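Local coordinates for kelch-like protein 7 (Homo sapiens, PDB 3II7) that acts, as a full-length protein of which this is the Kelch-repeat domain, as a substrate-specific adapter of a CUL3-RBX1 E3 ubiquitin ligase that directs substrates to degradation, at residues A[138-143]-A[166-171]. Sequence-based numbering, arbitrary orientation.
With EDO (1,2-ethanediol), chain L.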
loop_
_atom_site.group_PDB
_atom_site.type_symbol
_atom_site.label_atom_id
_atom_site.label_comp_id
_atom_site.label_asym_id
_atom_site.label_seq_id
_atom_site.Cartn_x
_atom_site.Cartn_y
_atom_site.Cartn_z
ATOM N N THR A 138 0.441 -4.011 -17.935
ATOM C CA THR A 138 1.343 -2.846 -17.992
ATOM C C THR A 138 2.311 -2.915 -16.832
ATOM O O THR A 138 1.906 -3.109 -15.677
ATOM C CB THR A 138 0.558 -1.533 -17.888
ATOM O OG1 THR A 138 -0.433 -1.459 -18.951
ATOM C CG2 THR A 138 1.502 -0.319 -17.926
ATOM N N GLN A 139 3.589 -2.775 -17.147
ATOM C CA GLN A 139 4.624 -2.732 -16.152
ATOM C C GLN A 139 4.431 -1.479 -15.299
ATOM O O GLN A 139 3.979 -0.436 -15.798
ATOM C CB GLN A 139 6.000 -2.713 -16.824
ATOM C CG GLN A 139 6.314 -1.430 -17.579
ATOM C CD GLN A 139 7.309 -1.624 -18.708
ATOM O OE1 GLN A 139 6.951 -2.079 -19.771
ATOM N NE2 GLN A 139 8.567 -1.265 -18.471
ATOM N N ARG A 140 4.770 -1.577 -14.024
ATOM C CA ARG A 140 4.579 -0.439 -13.110
ATOM C C ARG A 140 5.386 -0.536 -11.810
ATOM O O ARG A 140 5.644 -1.616 -11.348
ATOM C CB ARG A 140 3.094 -0.226 -12.785
ATOM C CG ARG A 140 2.361 -1.363 -12.308
ATOM C CD ARG A 140 0.842 -1.063 -12.276
ATOM N NE ARG A 140 0.060 -1.396 -13.497
ATOM C CZ ARG A 140 -0.943 -0.667 -13.994
ATOM N NH1 ARG A 140 -1.252 0.518 -13.489
ATOM N NH2 ARG A 140 -1.606 -1.081 -15.069
ATOM N N CYS A 141 5.820 0.629 -11.309
ATOM C CA CYS A 141 6.433 0.838 -9.977
ATOM C C CYS A 141 5.593 1.859 -9.218
ATOM O O CYS A 141 5.035 2.757 -9.841
ATOM C CB CYS A 141 7.833 1.450 -10.115
ATOM S SG CYS A 141 9.092 0.387 -10.745
ATOM N N SER A 142 5.582 1.779 -7.888
ATOM C CA SER A 142 4.975 2.805 -7.041
ATOM C C SER A 142 3.488 2.895 -7.254
ATOM O O SER A 142 2.889 3.920 -7.013
ATOM C CB SER A 142 5.633 4.172 -7.284
ATOM O OG SER A 142 7.032 4.110 -7.065
ATOM N N HIS A 143 2.928 1.799 -7.724
ATOM C CA HIS A 143 1.506 1.633 -7.891
ATOM C C HIS A 143 0.845 1.155 -6.613
ATOM O O HIS A 143 1.489 0.666 -5.697
ATOM C CB HIS A 143 1.227 0.588 -8.996
ATOM C CG HIS A 143 1.915 -0.731 -8.767
ATOM N ND1 HIS A 143 3.289 -0.838 -8.704
ATOM C CD2 HIS A 143 1.428 -1.987 -8.591
ATOM C CE1 HIS A 143 3.615 -2.098 -8.467
ATOM N NE2 HIS A 143 2.509 -2.822 -8.433
ATOM N N ARG A 166 6.611 8.171 -17.471
ATOM C CA ARG A 166 5.312 8.744 -17.193
ATOM C C ARG A 166 4.615 8.011 -16.072
ATOM O O ARG A 166 4.874 6.828 -15.818
ATOM C CB ARG A 166 4.415 8.787 -18.441
ATOM C CG ARG A 166 3.940 7.486 -18.915
ATOM C CD ARG A 166 3.326 7.606 -20.319
ATOM N NE ARG A 166 3.066 6.283 -20.854
ATOM C CZ ARG A 166 1.926 5.615 -20.717
ATOM N NH1 ARG A 166 0.885 6.157 -20.079
ATOM N NH2 ARG A 166 1.815 4.392 -21.243
ATOM N N VAL A 167 3.747 8.756 -15.411
ATOM C CA VAL A 167 2.877 8.245 -14.379
ATOM C C VAL A 167 1.570 7.802 -15.036
ATOM O O VAL A 167 1.046 8.466 -15.958
ATOM C CB VAL A 167 2.651 9.298 -13.275
ATOM C CG1 VAL A 167 1.764 8.744 -12.129
ATOM C CG2 VAL A 167 3.986 9.766 -12.720
ATOM N N LEU A 168 1.042 6.683 -14.555
ATOM C CA LEU A 168 -0.063 5.985 -15.212
ATOM C C LEU A 168 -1.428 6.275 -14.577
ATOM O O LEU A 168 -1.503 6.447 -13.366
ATOM C CB LEU A 168 0.174 4.504 -15.119
ATOM C CG LEU A 168 1.464 3.965 -15.716
ATOM C CD1 LEU A 168 1.754 2.516 -15.177
ATOM C CD2 LEU A 168 1.357 3.957 -17.224
ATOM N N ASN A 169 -2.495 6.311 -15.407
ATOM C CA ASN A 169 -3.822 6.276 -14.821
ATOM C C ASN A 169 -4.465 4.894 -14.948
ATOM O O ASN A 169 -5.532 4.626 -14.365
ATOM C CB ASN A 169 -4.717 7.392 -15.351
ATOM C CG ASN A 169 -5.010 7.265 -16.815
ATOM O OD1 ASN A 169 -4.399 6.458 -17.523
ATOM N ND2 ASN A 169 -5.956 8.064 -17.291
ATOM N N SER A 170 -3.789 3.974 -15.628
ATOM C CA SER A 170 -4.407 2.704 -15.922
ATOM C C SER A 170 -4.640 1.827 -14.695
ATOM O O SER A 170 -3.906 1.901 -13.678
ATOM C CB SER A 170 -3.600 1.964 -16.952
ATOM O OG SER A 170 -2.388 1.563 -16.432
ATOM N N CYS A 171 -5.695 1.026 -14.805
ATOM C CA CYS A 171 -6.149 0.125 -13.753
ATOM C C CYS A 171 -6.396 -1.231 -14.376
ATOM O O CYS A 171 -6.936 -1.313 -15.471
ATOM C CB CYS A 171 -7.448 0.688 -13.149
ATOM S SG CYS A 171 -8.275 -0.362 -11.917
HETATM C C1 EDO L . 2.461 11.892 -16.808
HETATM O O1 EDO L . 3.625 11.572 -16.016
HETATM C C2 EDO L . 1.206 12.030 -15.950
HETATM O O2 EDO L . 1.337 13.085 -14.987
HETATM O O HOH W 1 -1.430 1.242 -19.102
#
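Ser170 OG is gripped by both terminal nitrogens of Arg140, though each bond is weak: NH2 lies 3.1 Å from OG with an N-H...O angle of 131°, and NH1 is more distant and more bent. The straighter bond runs from Arg140 NH1 to the backbone Ser170 O, at 3.0 Å and 150°; the donor stands above the carbonyl plane, while the oxygen sits at the guanidinium edge, tilted moderately from its plane. A water adds a further link, 2.9 Å from both Ser170 OG and Thr138 OG1, and donates to the threonine. The strongest partner of Arg140 is Glu172, which forms a salt bridge with NH2, and NH1 also reaches Gly156 O. Within a Kelch beta-propeller, this joins the segment leading into strand 144-148, the first of a four-stranded blade, to the loop entering strand 171-175, the third. The arginine chain bends at chi3 (91°), and its NE makes a weak bond back to Thr138 O. Leu168 supplies the apolar half: its CD1 covers one guanidinium face, lies 3.9 Å from Arg140 CB, and meets Thr138 CG2 tip to tip at 4.0 Å. An alanine in place of Arg140 would probably leave the Glu172 carboxylate without its charged mate and Ser170 O without this donor. Nearer the backbone, Arg140 CG rests 3.6 Å above the ring plane of His143, offset toward the rim.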